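Putative MCP-type signal transduction protein (PDB 4WY9) probably acts as a methyl-accepting chemotaxis receptor, Tlp1 of Campylobacter jejuni, whose periplasmic tandem-PAS sensing region appears to recognise ligands indirectly. Local coordinates at residues F97-G102 / A124-A129; Q202-E207 / V283-Y288; N252-Y257 / Y266-S271. One frame throughout, in Å; residues are numbered along the deposited sequence.

Contact 1 lies in one of the two PAS-like modules, within the range of the first PDC sensor domain, and ties a loop ahead of strand 104-110 to the start of helix 126-129. Contacts 2 and 3 belong to the other module and its five-stranded antiparallel sheet, with their centres about 13 Å apart and neighbouring strands 264-274 and 277-286 joining them. Along the chain contact 1 closes first, while contact 3 is nested inside the loop closed by contact 2. Centres of contacts 1 and 2 are about 44 Å apart, on opposite sides of the chain's centre, which reflects the elongated tandem layout.

Contact 1: residues F97-G102 / A124-A129; sequences FNTQSG and ASDEIA
Thr99 and Asp126 are joined by the shortest polar link here: Thr99 OG1 donates to Asp126 OD1 at 2.7 Å. The donor stands above the carboxylate plane, 42° out of it, and the two side chains cross at about a right angle. Thr99 OG1 lies between its backbone N and carbonyl carbon (chi1 73°), which turns it to the acid. The same hydroxyl oxygen accepts from Lys103 N, just beyond the segment. Ser101 N adds a weak bond to Asp126 OD2, 3.1 Å long and bent to 134° at the hydrogen. Ser101 OG lies 3.0 Å from both Asp126 OD1 and Asp126 OD2. A water accepts from Gln100 N and from Asp126 N, bridging the two backbones.

The carboxylate thus bonds to Thr99 and, weakly, to Ser101 within a type I turn, Thr99 to Gly102, that leads into strand 104-110 of the first PDC sensor domain. On the other segment Ser125 is the N-cap of the short, weakly bonded helix 126-129, its OG accepting from Glu127 N at 2.9 Å. Asp126 follows the cap, its CG beside the backbone N, and its carboxylate reaches the loop. Next to the polar group Thr99 CG2 packs on the backbone, 3.6 Å from Ser125 C. That methyl also approaches Ala124 CB at 4.3 Å, and the side chains of both Thr99 and Ala124 rest on Val105 of strand 104-110.

Contact 2: residues Q202-E207 / V283-Y288; sequences QKYDGE and VTAPKY
Tyr204 and Ala285 form the aromatic part of the contact, a CH-pi interaction in which Ala285 CB lies 4.0 Å from the centroid of the Tyr204 ring. The direction is 26° off the ring normal, so the methyl sits over the face, offset toward the rim at CD2. Lys203 CG occupies the opposite face, and Ile15 of helix 8-51 also touches the tyrosine.

Van der Waals contacts of carbon with oxygen come next. Glu207, its chain extended beyond CG (chi2 179°), crosses Val283 obliquely, and its OE2 comes within 3.3 Å of Val283 CG1. Pro286 CD and CG meet the loop carbonyls, with Pro286 CD 3.4 Å from Asp205 O.

The loop is a type II turn from Tyr204 to Glu207, with Gly206 at the third position, and it leads into strand 209-213, the neighbour of 277-286 in the antiparallel sheet of this PAS-like module. Pro286 ends that strand and stands at the N-cap position of helix 287-291.

Among the polar groups no hydrogen bond crosses between the segments. Thr284 O is buried without a hydrogen-bond partner; Glu207 CA approaches it at 3.4 Å in a CA-H...O contact, and Glu207 CG lies 3.1 Å from the same Thr284 O. The carboxylate instead organises its own loop: Glu207 OE1 accepts from Lys203 N at 2.8 Å and from Tyr204 N at 3.1 Å. Thr284 OG1 is hydrogen-bonded to Leu208 N.

Contact 3: residues N252-Y257 / Y266-S271; sequences NGVFNY and YAAINS. With ACT (acetate ion), chain B.
Tyr257 and Ala267 meet on a beta hairpin whose first strand, 253-258, is an outermost strand of a five-stranded antiparallel sheet. The sheet's strand order 2-1-5-4-3 is that of a PAS fold, and the N-to-C directions of the two strand segments differ by 147°. Tyr257 can be followed outward. Its CB touches Ala267 CB at 3.5 Å, and CG follows, 3.8 Å from the same Ala267 CB. CG is anti to the backbone N (chi1 177°); beyond it the ring leads away from the partner strand, and Thr243 of helix 241-249 and Thr284 of strand 277-286 also touch this side chain. Farther out, CE2 and CZ present the ring edge to an acetate ion, close to the ring plane. Ser260 and His221 also bind this ion, which probably came from the crystallisation liquor; such an ion may nevertheless mark a pocket.

The strands are held by two hydrogen-bonded pairs, Gly253 with Ile269 and Phe255 with Ala267. Phe255 N donates to Ala267 O at 2.7 Å, in the carbonyl plane, whereas Ile269 N reaches Gly253 O nearly along the C=O axis. On the face with Val254 and Ala268, a non-hydrogen-bonded pair, Val254 CG2 packs 3.9 Å from Ala268 CB. The other face carries Phe255, Ala267 and Ile269; there the Phe255 ring turns its edge to Ile269 CG1 and rests on helix 241-249.

Asn252 extends the pairing past the strand's start: its OD1 accepts from Ser271 N at 2.8 Å, with the donor tilted 26° from the carbonyl plane. Its amide stacks on that of Asn270, the two side chains pointing the same way. At the far tip of the followed side chain, Tyr257 OH donates to the acetate OXT at 2.6 Å.

Contact 1: residues F97-G102 / A124-A129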
# COMPACT_ATOMS: atom_id res chain seq x y z
N PHE A 97 -11.68 4.98 -20.55
CA PHE A 97 -12.57 4.66 -19.43
C PHE A 97 -13.14 3.25 -19.51
O PHE A 97 -13.89 2.85 -18.62
CB PHE A 97 -13.72 5.65 -19.34
CG PHE A 97 -13.33 7.08 -19.07
CD1 PHE A 97 -12.09 7.40 -18.51
CD2 PHE A 97 -14.20 8.10 -19.35
CE1 PHE A 97 -11.76 8.70 -18.25
CE2 PHE A 97 -13.90 9.41 -19.10
CZ PHE A 97 -12.66 9.73 -18.55
N ASN A 98 -12.84 2.52 -20.58
CA ASN A 98 -13.44 1.22 -20.78
C ASN A 98 -12.39 0.11 -20.69
O ASN A 98 -11.40 0.16 -21.42
CB ASN A 98 -14.11 1.14 -22.16
CG ASN A 98 -15.28 2.06 -22.26
OD1 ASN A 98 -16.45 1.60 -22.08
ND2 ASN A 98 -15.04 3.25 -22.58
N THR A 99 -12.63 -0.86 -19.82
CA THR A 99 -11.76 -2.00 -19.73
C THR A 99 -12.03 -2.95 -20.89
O THR A 99 -13.00 -2.76 -21.64
CB THR A 99 -11.91 -2.75 -18.40
OG1 THR A 99 -13.17 -3.47 -18.42
CG2 THR A 99 -11.85 -1.80 -17.22
N GLN A 100 -11.25 -4.00 -21.00
CA GLN A 100 -11.42 -4.96 -22.08
C GLN A 100 -12.79 -5.65 -22.01
O GLN A 100 -13.32 -6.06 -23.03
CB GLN A 100 -10.32 -6.02 -22.06
CG GLN A 100 -8.96 -5.45 -22.37
CD GLN A 100 -8.59 -5.62 -23.83
OE1 GLN A 100 -9.01 -6.59 -24.53
NE2 GLN A 100 -7.77 -4.71 -24.32
N SER A 101 -13.35 -5.77 -20.81
CA SER A 101 -14.66 -6.40 -20.64
C SER A 101 -15.77 -5.36 -20.52
O SER A 101 -16.90 -5.69 -20.15
CB SER A 101 -14.68 -7.32 -19.43
OG SER A 101 -14.58 -6.61 -18.23
N GLY A 102 -15.47 -4.11 -20.87
CA GLY A 102 -16.50 -3.08 -20.93
C GLY A 102 -16.90 -2.51 -19.59
O GLY A 102 -17.91 -1.82 -19.46
N ALA A 124 -7.69 2.31 -18.85
CA ALA A 124 -8.12 1.46 -17.75
C ALA A 124 -8.08 -0.00 -18.08
O ALA A 124 -8.19 -0.39 -19.25
CB ALA A 124 -9.47 1.82 -17.29
N SER A 125 -7.95 -0.82 -17.06
CA SER A 125 -7.81 -2.23 -17.21
C SER A 125 -8.64 -2.97 -16.21
O SER A 125 -8.94 -2.46 -15.14
CB SER A 125 -6.30 -2.61 -16.97
OG SER A 125 -6.14 -3.83 -16.48
N ASP A 126 -9.04 -4.20 -16.55
CA ASP A 126 -9.77 -5.04 -15.62
C ASP A 126 -8.96 -5.41 -14.40
O ASP A 126 -9.52 -5.89 -13.40
CB ASP A 126 -10.28 -6.29 -16.35
CG ASP A 126 -11.53 -5.98 -17.17
OD1 ASP A 126 -12.41 -5.29 -16.65
OD2 ASP A 126 -11.61 -6.41 -18.33
N GLU A 127 -7.65 -5.20 -14.43
CA GLU A 127 -6.82 -5.42 -13.24
C GLU A 127 -7.36 -4.60 -12.08
O GLU A 127 -7.31 -5.01 -10.93
CB GLU A 127 -5.39 -5.05 -13.53
CG GLU A 127 -4.42 -5.31 -12.42
CD GLU A 127 -2.97 -5.40 -12.89
OE1 GLU A 127 -2.30 -4.42 -12.78
OE2 GLU A 127 -2.60 -6.42 -13.47
N ILE A 128 -7.92 -3.41 -12.37
CA ILE A 128 -8.48 -2.57 -11.33
C ILE A 128 -9.78 -3.17 -10.78
O ILE A 128 -9.97 -3.29 -9.57
CB ILE A 128 -8.72 -1.14 -11.83
CG1 ILE A 128 -7.42 -0.47 -12.25
CG2 ILE A 128 -9.43 -0.31 -10.74
CD1 ILE A 128 -6.40 -0.35 -11.16
N ALA A 129 -10.68 -3.54 -11.67
CA ALA A 129 -11.96 -4.07 -11.27
C ALA A 129 -11.85 -5.36 -10.50
O ALA A 129 -12.68 -5.66 -9.65
CB ALA A 129 -12.88 -4.24 -12.48
O HOH W 1 -8.90 -4.74 -19.43

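Contact 2: residues Q202-E207 / V283-Y288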
# COMPACT_ATOMS: atom_id res chain seq x y z
N GLN A 202 22.36 2.80 5.15
CA GLN A 202 22.91 1.47 5.52
C GLN A 202 23.94 1.63 6.62
O GLN A 202 25.02 2.17 6.37
CB GLN A 202 23.50 0.76 4.28
CG GLN A 202 24.00 -0.69 4.49
CD GLN A 202 22.83 -1.71 4.42
OE1 GLN A 202 21.67 -1.36 4.58
NE2 GLN A 202 23.16 -2.97 4.20
N LYS A 203 23.64 1.20 7.81
CA LYS A 203 24.53 1.40 8.95
C LYS A 203 25.43 0.21 9.17
O LYS A 203 26.57 0.39 9.61
CB LYS A 203 23.74 1.71 10.21
CG LYS A 203 24.62 2.11 11.38
CD LYS A 203 23.78 2.52 12.57
CE LYS A 203 24.69 2.91 13.72
NZ LYS A 203 25.30 4.22 13.41
N TYR A 204 24.96 -0.98 8.89
CA TYR A 204 25.74 -2.18 9.14
C TYR A 204 25.92 -2.99 7.86
O TYR A 204 25.01 -3.06 7.02
CB TYR A 204 25.07 -3.06 10.19
CG TYR A 204 24.85 -2.36 11.49
CD1 TYR A 204 25.87 -2.22 12.40
CD2 TYR A 204 23.60 -1.83 11.85
CE1 TYR A 204 25.70 -1.57 13.57
CE2 TYR A 204 23.41 -1.20 13.05
CZ TYR A 204 24.47 -1.05 13.92
OH TYR A 204 24.31 -0.39 15.11
N ASP A 205 27.06 -3.65 7.76
CA ASP A 205 27.29 -4.57 6.66
C ASP A 205 26.24 -5.67 6.71
O ASP A 205 26.07 -6.33 7.74
CB ASP A 205 28.70 -5.17 6.79
CG ASP A 205 29.80 -4.13 6.68
OD1 ASP A 205 29.58 -2.97 6.97
OD2 ASP A 205 30.89 -4.49 6.22
N GLY A 206 25.54 -5.89 5.61
CA GLY A 206 24.54 -6.92 5.55
C GLY A 206 23.24 -6.59 6.21
O GLY A 206 22.36 -7.46 6.32
N GLU A 207 23.06 -5.34 6.64
CA GLU A 207 21.79 -4.91 7.21
C GLU A 207 20.65 -5.14 6.23
O GLU A 207 20.77 -4.79 5.05
CB GLU A 207 21.86 -3.43 7.60
CG GLU A 207 20.56 -2.79 7.98
CD GLU A 207 20.70 -1.34 8.38
OE1 GLU A 207 21.85 -0.87 8.53
OE2 GLU A 207 19.65 -0.65 8.53
N VAL A 283 14.24 -4.52 10.71
CA VAL A 283 15.60 -4.14 10.36
C VAL A 283 16.57 -5.04 11.11
O VAL A 283 16.42 -5.24 12.33
CB VAL A 283 15.91 -2.66 10.64
CG1 VAL A 283 17.35 -2.33 10.28
CG2 VAL A 283 14.98 -1.77 9.85
N THR A 284 17.56 -5.56 10.40
CA THR A 284 18.54 -6.44 11.00
C THR A 284 19.94 -5.87 10.99
O THR A 284 20.28 -4.96 10.20
CB THR A 284 18.60 -7.77 10.28
OG1 THR A 284 19.21 -7.59 9.01
CG2 THR A 284 17.24 -8.39 10.14
N ALA A 285 20.78 -6.42 11.87
CA ALA A 285 22.22 -6.20 11.91
C ALA A 285 22.88 -7.54 12.17
O ALA A 285 22.72 -8.09 13.25
CB ALA A 285 22.61 -5.19 12.98
N PRO A 286 23.59 -8.11 11.17
CA PRO A 286 24.35 -9.36 11.46
C PRO A 286 25.27 -9.16 12.64
O PRO A 286 25.97 -8.15 12.72
CB PRO A 286 25.13 -9.61 10.16
CG PRO A 286 24.28 -8.96 9.12
CD PRO A 286 23.74 -7.72 9.76
N LYS A 287 25.29 -10.13 13.55
CA LYS A 287 26.11 -9.98 14.77
C LYS A 287 27.56 -9.82 14.43
O LYS A 287 28.30 -9.04 15.04
CB LYS A 287 25.87 -11.13 15.72
CG LYS A 287 24.48 -11.18 16.29
CD LYS A 287 24.18 -12.40 17.09
CE LYS A 287 22.78 -12.48 17.57
NZ LYS A 287 22.38 -13.74 18.12
N TYR A 288 28.04 -10.55 13.42
CA TYR A 288 29.45 -10.45 13.04
C TYR A 288 29.77 -9.03 12.55
O TYR A 288 30.85 -8.50 12.84
CB TYR A 288 29.78 -11.46 11.94
CG TYR A 288 31.23 -11.53 11.66
CD1 TYR A 288 32.07 -12.39 12.38
CD2 TYR A 288 31.82 -10.72 10.68
CE1 TYR A 288 33.42 -12.43 12.14
CE2 TYR A 288 33.19 -10.76 10.44
CZ TYR A 288 33.98 -11.62 11.15
OH TYR A 288 35.35 -11.69 10.93

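Contact 3: residues N252-Y257 / Y266-S271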
# COMPACT_ATOMS: atom_id res chain seq x y z
N ASN A 252 6.15 -4.65 19.15
CA ASN A 252 7.49 -4.14 18.91
C ASN A 252 8.48 -4.93 19.71
O ASN A 252 8.14 -5.49 20.75
CB ASN A 252 7.62 -2.65 19.28
CG ASN A 252 6.63 -1.75 18.56
OD1 ASN A 252 6.08 -2.10 17.54
ND2 ASN A 252 6.40 -0.57 19.12
N GLY A 253 9.73 -4.97 19.28
CA GLY A 253 10.77 -5.58 20.10
C GLY A 253 12.04 -5.78 19.33
O GLY A 253 12.10 -5.52 18.13
N VAL A 254 13.09 -6.23 20.00
CA VAL A 254 14.36 -6.56 19.39
C VAL A 254 14.77 -7.96 19.79
O VAL A 254 14.80 -8.29 20.98
CB VAL A 254 15.49 -5.55 19.76
CG1 VAL A 254 16.68 -5.81 18.81
CG2 VAL A 254 15.02 -4.13 19.60
N PHE A 255 15.12 -8.75 18.80
CA PHE A 255 15.28 -10.17 18.94
C PHE A 255 16.57 -10.69 18.34
O PHE A 255 17.11 -10.09 17.42
CB PHE A 255 14.09 -10.89 18.24
CG PHE A 255 12.76 -10.41 18.68
CD1 PHE A 255 12.21 -10.84 19.85
CD2 PHE A 255 12.09 -9.46 17.93
CE1 PHE A 255 11.00 -10.37 20.29
CE2 PHE A 255 10.86 -8.98 18.35
CZ PHE A 255 10.31 -9.44 19.53
N ASN A 256 17.04 -11.82 18.84
CA ASN A 256 17.98 -12.63 18.10
C ASN A 256 17.24 -13.23 16.92
O ASN A 256 16.11 -13.70 17.06
CB ASN A 256 18.58 -13.72 18.99
CG ASN A 256 19.64 -13.18 19.97
OD1 ASN A 256 19.69 -11.99 20.31
ND2 ASN A 256 20.44 -14.06 20.46
N TYR A 257 17.86 -13.23 15.76
CA TYR A 257 17.19 -13.60 14.52
C TYR A 257 18.16 -14.18 13.52
O TYR A 257 19.18 -13.59 13.26
CB TYR A 257 16.53 -12.34 13.93
CG TYR A 257 15.83 -12.52 12.59
CD1 TYR A 257 14.60 -13.14 12.51
CD2 TYR A 257 16.41 -12.04 11.41
CE1 TYR A 257 13.96 -13.29 11.31
CE2 TYR A 257 15.76 -12.19 10.19
CZ TYR A 257 14.55 -12.83 10.15
OH TYR A 257 13.91 -13.01 8.95
N TYR A 266 20.92 -9.46 15.06
CA TYR A 266 19.94 -8.76 15.87
C TYR A 266 18.88 -8.23 14.92
O TYR A 266 19.19 -7.77 13.83
CB TYR A 266 20.56 -7.62 16.67
CG TYR A 266 21.63 -8.09 17.64
CD1 TYR A 266 21.29 -8.82 18.75
CD2 TYR A 266 22.97 -7.76 17.44
CE1 TYR A 266 22.27 -9.28 19.64
CE2 TYR A 266 23.93 -8.19 18.31
CZ TYR A 266 23.58 -8.94 19.42
OH TYR A 266 24.56 -9.37 20.28
N ALA A 267 17.61 -8.28 15.33
CA ALA A 267 16.51 -7.78 14.50
C ALA A 267 15.56 -6.98 15.33
O ALA A 267 15.13 -7.45 16.38
CB ALA A 267 15.76 -8.91 13.82
N ALA A 268 15.18 -5.81 14.85
CA ALA A 268 14.14 -5.04 15.48
C ALA A 268 12.88 -5.04 14.64
O ALA A 268 12.95 -5.01 13.40
CB ALA A 268 14.58 -3.62 15.74
N ILE A 269 11.75 -5.03 15.32
CA ILE A 269 10.43 -4.92 14.71
C ILE A 269 9.75 -3.70 15.26
O ILE A 269 9.73 -3.51 16.48
CB ILE A 269 9.53 -6.17 14.98
CG1 ILE A 269 10.18 -7.42 14.41
CG2 ILE A 269 8.12 -6.01 14.47
CD1 ILE A 269 10.29 -7.40 13.00
N ASN A 270 9.15 -2.90 14.39
CA ASN A 270 8.22 -1.88 14.83
C ASN A 270 6.93 -2.09 14.04
O ASN A 270 6.92 -1.98 12.80
CB ASN A 270 8.77 -0.46 14.65
CG ASN A 270 7.90 0.57 15.27
OD1 ASN A 270 6.80 0.84 14.79
ND2 ASN A 270 8.34 1.13 16.39
N SER A 271 5.88 -2.44 14.75
CA SER A 271 4.59 -2.74 14.20
C SER A 271 3.67 -1.55 14.27
O SER A 271 3.64 -0.83 15.27
CB SER A 271 3.95 -3.93 14.92
OG SER A 271 4.68 -5.11 14.68
C ACT B . 15.23 -11.85 6.03
O ACT B . 15.63 -11.98 4.83
OXT ACT B . 15.42 -12.81 6.83
CH3 ACT B . 14.51 -10.62 6.46
O HOH W 2 4.71 0.80 17.11